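Local coordinates for tail protein, 43 kDa (Neisseria meningitidis MC58, PDB 3D37) that is of unknown function but is probably a baseplate component of a phage-like tail, at residues A179-P184 against V313-G318; G298-V303 against K336-W341. All coordinates share one frame; numbering follows the deposited sequence.

Contact 1: residues A179-P184 against V313-G318; sequences ADYSSP and VFFLMG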
loop_
_atom_site.group_PDB
_atom_site.type_symbol
_atom_site.label_atom_id
_atom_site.label_comp_id
_atom_site.label_asym_id
_atom_site.label_seq_id
_atom_site.Cartn_x
_atom_site.Cartn_y
_atom_site.Cartn_z
ATOM N N ALA A 179 20.234 -27.681 -28.305
ATOM C CA ALA A 179 20.307 -26.377 -28.927
ATOM C C ALA A 179 21.027 -26.405 -30.287
ATOM O O ALA A 179 22.046 -27.090 -30.469
ATOM C CB ALA A 179 21.022 -25.387 -27.988
ATOM N N ASP A 180 20.536 -25.575 -31.202
ATOM C CA ASP A 180 21.253 -25.299 -32.416
ATOM C C ASP A 180 21.857 -23.900 -32.438
ATOM O O ASP A 180 21.139 -22.917 -32.642
ATOM C CB ASP A 180 20.330 -25.447 -33.599
ATOM C CG ASP A 180 21.067 -25.375 -34.918
ATOM O OD1 ASP A 180 22.317 -25.521 -34.934
ATOM O OD2 ASP A 180 20.377 -25.184 -35.948
ATOM N N TYR A 181 23.170 -23.829 -32.244
ATOM C CA TYR A 181 23.899 -22.587 -32.217
ATOM C C TYR A 181 24.355 -22.080 -33.599
ATOM O O TYR A 181 25.065 -21.076 -33.688
ATOM C CB TYR A 181 25.107 -22.746 -31.266
ATOM C CG TYR A 181 24.678 -23.114 -29.872
ATOM C CD1 TYR A 181 24.024 -22.183 -29.080
ATOM C CD2 TYR A 181 24.899 -24.398 -29.355
ATOM C CE1 TYR A 181 23.560 -22.513 -27.806
ATOM C CE2 TYR A 181 24.480 -24.739 -28.059
ATOM C CZ TYR A 181 23.794 -23.772 -27.289
ATOM O OH TYR A 181 23.338 -24.057 -26.024
ATOM N N SER A 182 23.980 -22.793 -34.662
ATOM C CA SER A 182 24.204 -22.354 -36.039
ATOM C C SER A 182 23.136 -21.344 -36.447
ATOM O O SER A 182 23.414 -20.430 -37.209
ATOM C CB SER A 182 24.253 -23.569 -37.009
ATOM O OG SER A 182 22.974 -24.168 -37.231
ATOM N N SER A 183 21.930 -21.473 -35.893
ATOM C CA SER A 183 20.834 -20.540 -36.160
ATOM C C SER A 183 21.200 -19.094 -35.776
ATOM O O SER A 183 21.532 -18.834 -34.618
ATOM C CB SER A 183 19.577 -20.974 -35.397
ATOM O OG SER A 183 19.193 -22.292 -35.790
ATOM N N PRO A 184 21.150 -18.155 -36.754
ATOM C CA PRO A 184 21.476 -16.755 -36.480
ATOM C C PRO A 184 20.554 -16.138 -35.429
ATOM O O PRO A 184 19.381 -16.504 -35.357
ATOM C CB PRO A 184 21.277 -16.066 -37.845
ATOM C CG PRO A 184 21.409 -17.167 -38.865
ATOM C CD PRO A 184 20.835 -18.377 -38.187
ATOM N N VAL A 313 25.831 -12.522 -27.719
ATOM C CA VAL A 313 24.694 -13.340 -28.044
ATOM C C VAL A 313 24.471 -14.292 -26.848
ATOM O O VAL A 313 25.433 -14.828 -26.236
ATOM C CB VAL A 313 24.889 -14.165 -29.351
ATOM C CG1 VAL A 313 23.693 -15.108 -29.611
ATOM C CG2 VAL A 313 25.143 -13.249 -30.541
ATOM N N PHE A 314 23.197 -14.435 -26.518
ATOM C CA PHE A 314 22.713 -15.288 -25.461
ATOM C C PHE A 314 21.647 -16.236 -26.020
ATOM O O PHE A 314 20.988 -15.955 -27.040
ATOM C CB PHE A 314 22.153 -14.464 -24.291
ATOM C CG PHE A 314 23.158 -13.541 -23.672
ATOM C CD1 PHE A 314 23.986 -13.975 -22.648
ATOM C CD2 PHE A 314 23.303 -12.242 -24.138
ATOM C CE1 PHE A 314 24.948 -13.124 -22.088
ATOM C CE2 PHE A 314 24.267 -11.383 -23.609
ATOM C CZ PHE A 314 25.087 -11.821 -22.558
ATOM N N PHE A 315 21.527 -17.358 -25.317
ATOM C CA PHE A 315 20.613 -18.443 -25.626
ATOM C C PHE A 315 19.373 -18.393 -24.720
ATOM O O PHE A 315 19.471 -18.297 -23.477
ATOM C CB PHE A 315 21.309 -19.764 -25.432
ATOM C CG PHE A 315 20.450 -20.936 -25.762
ATOM C CD1 PHE A 315 20.066 -21.165 -27.075
ATOM C CD2 PHE A 315 20.000 -21.813 -24.760
ATOM C CE1 PHE A 315 19.238 -22.255 -27.400
ATOM C CE2 PHE A 315 19.167 -22.906 -25.075
ATOM C CZ PHE A 315 18.787 -23.128 -26.399
ATOM N N LEU A 316 18.214 -18.385 -25.350
ATOM C CA LEU A 316 16.957 -18.255 -24.644
ATOM C C LEU A 316 16.460 -19.604 -24.112
ATOM O O LEU A 316 16.068 -20.468 -24.849
ATOM C CB LEU A 316 15.899 -17.564 -25.508
ATOM C CG LEU A 316 14.546 -17.252 -24.885
ATOM C CD1 LEU A 316 14.711 -16.180 -23.771
ATOM C CD2 LEU A 316 13.536 -16.774 -25.997
ATOM N N MET A 317 16.468 -19.733 -22.804
ATOM C CA MET A 317 16.252 -21.042 -22.148
ATOM C C MET A 317 14.838 -21.112 -21.609
ATOM O O MET A 317 14.302 -22.171 -21.405
ATOM C CB MET A 317 17.307 -21.180 -21.009
ATOM C CG MET A 317 17.375 -22.475 -20.314
ATOM S SD MET A 317 18.193 -23.870 -21.198
ATOM C CE MET A 317 19.859 -23.135 -21.057
ATOM N N GLY A 318 14.272 -19.951 -21.318
ATOM C CA GLY A 318 12.948 -19.808 -20.747
ATOM C C GLY A 318 12.305 -18.498 -21.122
ATOM O O GLY A 318 12.990 -17.508 -21.388
#
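Aromatic packing joins Tyr181 to Phe315 as a T-shaped pair, the edge of the tyrosine directed at the face of the phenylalanine. The ring planes stand at 62° and the centroids lie 5.4 Å apart. Tyr181 CE1 makes the nearest approach, 3.8 Å from Phe315 CD1, while the phenol oxygen rides above the middle of the Phe315 ring, 4.2 Å from its plane. The phenylalanine extends from its strand toward the loop because CG is anti to the backbone N (chi1 -179°), and the two side chains cross at about a right angle.

A second apolar contact comes from Ala179, whose methyl points at the strand and meets the far end of the same ring, with CB 3.6 Å from Phe315 CZ. Phe315 is thus touched by two residues of the loop at once. That loop links strand 174-177 to strand 187-191, and it lies against strand 310-324, part of the C-terminal family domain assigned to the phage-barrel clan. The strand carries a classic beta bulge at Met317 and Gly318.

Polar bonds shape the loop from within. Asp180 OD1 accepts the Ser182 amide N at 3.2 Å, closing an Asx turn around Tyr181, and also takes the hydroxyl of Ser182, with OG 2.7 Å from OD1. Both donors approach from one face of the carboxylate, the hydroxyl on the syn side and the amide from well above the plane. At the tyrosine tip, OH is hydrogen-bonded to the carbonyl O of Trp341, which ties down the ring's outer end.

Contact 2: residues G298-V303 against K336-W341; sequences GLRVHV and KEDGIW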
loop_
_atom_site.group_PDB
_atom_site.type_symbol
_atom_site.label_atom_id
_atom_site.label_comp_id
_atom_site.label_asym_id
_atom_site.label_seq_id
_atom_site.Cartn_x
_atom_site.Cartn_y
_atom_site.Cartn_z
ATOM N N GLY A 298 14.982 -21.580 -27.253
ATOM C CA GLY A 298 15.694 -22.139 -28.400
ATOM C C GLY A 298 16.183 -21.094 -29.371
ATOM O O GLY A 298 17.098 -21.359 -30.153
ATOM N N LEU A 299 15.614 -19.900 -29.283
ATOM C CA LEU A 299 16.124 -18.710 -29.976
ATOM C C LEU A 299 17.411 -18.151 -29.350
ATOM O O LEU A 299 17.682 -18.333 -28.153
ATOM C CB LEU A 299 15.062 -17.614 -30.025
ATOM C CG LEU A 299 13.739 -18.002 -30.657
ATOM C CD1 LEU A 299 12.764 -16.903 -30.554
ATOM C CD2 LEU A 299 14.013 -18.435 -32.167
ATOM N N ARG A 300 18.226 -17.519 -30.187
ATOM C CA ARG A 300 19.417 -16.801 -29.722
ATOM C C ARG A 300 19.151 -15.326 -29.933
ATOM O O ARG A 300 18.478 -14.955 -30.892
ATOM C CB ARG A 300 20.665 -17.290 -30.424
ATOM C CG ARG A 300 20.984 -18.724 -30.018
ATOM C CD ARG A 300 21.941 -19.380 -30.917
ATOM N NE ARG A 300 23.315 -18.884 -30.831
ATOM C CZ ARG A 300 23.945 -18.209 -31.780
ATOM N NH1 ARG A 300 23.339 -17.896 -32.921
ATOM N NH2 ARG A 300 25.204 -17.832 -31.589
ATOM N N VAL A 301 19.598 -14.506 -28.974
ATOM C CA VAL A 301 19.294 -13.106 -28.908
ATOM C C VAL A 301 20.598 -12.320 -28.705
ATOM O O VAL A 301 21.399 -12.604 -27.783
ATOM C CB VAL A 301 18.252 -12.770 -27.762
ATOM C CG1 VAL A 301 17.878 -11.302 -27.830
ATOM C CG2 VAL A 301 16.994 -13.645 -27.863
ATOM N N HIS A 302 20.853 -11.390 -29.621
ATOM C CA HIS A 302 21.971 -10.487 -29.479
ATOM C C HIS A 302 21.565 -9.362 -28.536
ATOM O O HIS A 302 20.530 -8.691 -28.733
ATOM C CB HIS A 302 22.385 -9.957 -30.865
ATOM C CG HIS A 302 23.522 -8.995 -30.832
ATOM N ND1 HIS A 302 23.647 -7.969 -31.739
ATOM C CD2 HIS A 302 24.599 -8.912 -30.020
ATOM C CE1 HIS A 302 24.768 -7.312 -31.504
ATOM N NE2 HIS A 302 25.364 -7.864 -30.465
ATOM N N VAL A 303 22.323 -9.180 -27.465
ATOM C CA VAL A 303 22.019 -8.122 -26.476
ATOM C C VAL A 303 23.114 -7.073 -26.420
ATOM O O VAL A 303 24.299 -7.420 -26.327
ATOM C CB VAL A 303 21.798 -8.720 -25.042
ATOM C CG1 VAL A 303 21.520 -7.604 -23.982
ATOM C CG2 VAL A 303 20.660 -9.749 -25.053
ATOM N N LYS A 336 20.741 -17.258 -21.194
ATOM C CA LYS A 336 21.892 -17.953 -20.680
ATOM C C LYS A 336 23.061 -17.745 -21.607
ATOM O O LYS A 336 22.876 -17.398 -22.772
ATOM C CB LYS A 336 21.584 -19.457 -20.539
ATOM C CG LYS A 336 20.442 -19.778 -19.513
ATOM C CD LYS A 336 21.017 -19.615 -18.098
ATOM C CE LYS A 336 20.196 -20.156 -16.996
ATOM N NZ LYS A 336 20.904 -19.959 -15.714
ATOM N N GLU A 337 24.269 -17.933 -21.063
ATOM C CA GLU A 337 25.481 -17.979 -21.849
ATOM C C GLU A 337 25.290 -18.859 -23.092
ATOM O O GLU A 337 24.786 -20.002 -23.030
ATOM C CB GLU A 337 26.635 -18.528 -21.012
ATOM C CG GLU A 337 27.996 -18.466 -21.667
ATOM C CD GLU A 337 29.138 -18.950 -20.776
ATOM O OE1 GLU A 337 28.903 -19.449 -19.647
ATOM O OE2 GLU A 337 30.277 -18.889 -21.266
ATOM N N ASP A 338 25.756 -18.335 -24.218
ATOM C CA ASP A 338 25.685 -19.046 -25.509
ATOM C C ASP A 338 26.624 -20.231 -25.645
ATOM O O ASP A 338 27.717 -20.245 -25.096
ATOM C CB ASP A 338 25.957 -18.015 -26.604
ATOM C CG ASP A 338 25.529 -18.466 -27.996
ATOM O OD1 ASP A 338 24.469 -19.110 -28.119
ATOM O OD2 ASP A 338 26.280 -18.109 -28.943
ATOM N N GLY A 339 26.161 -21.276 -26.331
ATOM C CA GLY A 339 27.000 -22.394 -26.716
ATOM C C GLY A 339 27.239 -23.443 -25.633
ATOM O O GLY A 339 27.921 -24.408 -25.887
ATOM N N ILE A 340 26.658 -23.284 -24.446
ATOM C CA ILE A 340 26.979 -24.136 -23.285
ATOM C C ILE A 340 26.046 -25.354 -23.135
ATOM O O ILE A 340 26.495 -26.465 -22.890
ATOM C CB ILE A 340 26.987 -23.252 -21.969
ATOM C CG1 ILE A 340 28.043 -22.124 -22.070
ATOM C CG2 ILE A 340 27.215 -24.099 -20.724
ATOM C CD1 ILE A 340 29.500 -22.571 -22.419
ATOM N N TRP A 341 24.745 -25.155 -23.306
ATOM C CA TRP A 341 23.713 -26.200 -23.126
ATOM C C TRP A 341 23.719 -27.188 -24.293
ATOM O O TRP A 341 23.789 -26.772 -25.428
ATOM C CB TRP A 341 22.289 -25.546 -22.997
ATOM C CG TRP A 341 21.164 -26.511 -22.567
ATOM C CD1 TRP A 341 21.130 -27.274 -21.427
ATOM C CD2 TRP A 341 19.951 -26.854 -23.304
ATOM N NE1 TRP A 341 19.992 -28.031 -21.403
ATOM C CE2 TRP A 341 19.258 -27.811 -22.538
ATOM C CE3 TRP A 341 19.398 -26.438 -24.520
ATOM C CZ2 TRP A 341 18.016 -28.344 -22.935
ATOM C CZ3 TRP A 341 18.161 -26.974 -24.917
ATOM C CH2 TRP A 341 17.488 -27.904 -24.128
#
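Arg300 and Asp338 form a side-on, two-pronged salt bridge in which NE and NH2 each take a separate carboxylate oxygen. The bond from Arg300 NE to Asp338 OD1 measures 3.0 Å, and that from Arg300 NH2 to Asp338 OD2 measures 2.9 Å. Both are nearly straight, with N-H...O angles of 165°. Each oxygen is met on its syn side and lies close to the guanidinium plane, so the acid sits at the edge of the arginine. The fit is not perfectly coplanar: the two planar groups are turned 32° against each other.

The conformations explain this edge-on meeting. Arg300 leaves the strand and a bend at chi3 (71°) swings the guanidinium so that its NE/NH2 edge faces the aspartate. Asp338 answers with CG anti to the amide nitrogen, and the two side chains cross at about a right angle. Two bonds to two oxygens fix the rotation of both groups. The remaining nitrogen, NH1, donates to the carbonyl O of Ser183, so all three guanidinium nitrogens are engaged, and the paired charges probably favour the ionised forms of both residues.

Asp338 occupies the second position of a type II beta turn from Glu337 to Ile340, with Gly339 at positive phi in the third. The bridge therefore ties this turn, where the chain leaves strand 330-337, to the start of strand 300-305. Strand 310-324 pairs with both strands and lies between them, and beyond the turn Ile340 and Trp341 pack against helix 259-276.

Contacts 1 and 2 have centres about 4 Å apart and share one patch, built around strand 310-324, which pairs with strands 300-305 and 330-337. Contact 1 is buried and its chemistry across the segments is apolar and aromatic, whereas contact 2 lies nearer the surface and rests on a charged pair. They also touch directly: Tyr181 CD1 packs 3.3 Å from Asp338 OD1. The 179-184 loop thus touches strand 310-324, strand 300-305 and the turn that follows strand 330-337, through the ring of Phe315, the guanidinium of Arg300 and the side chain of Asp338.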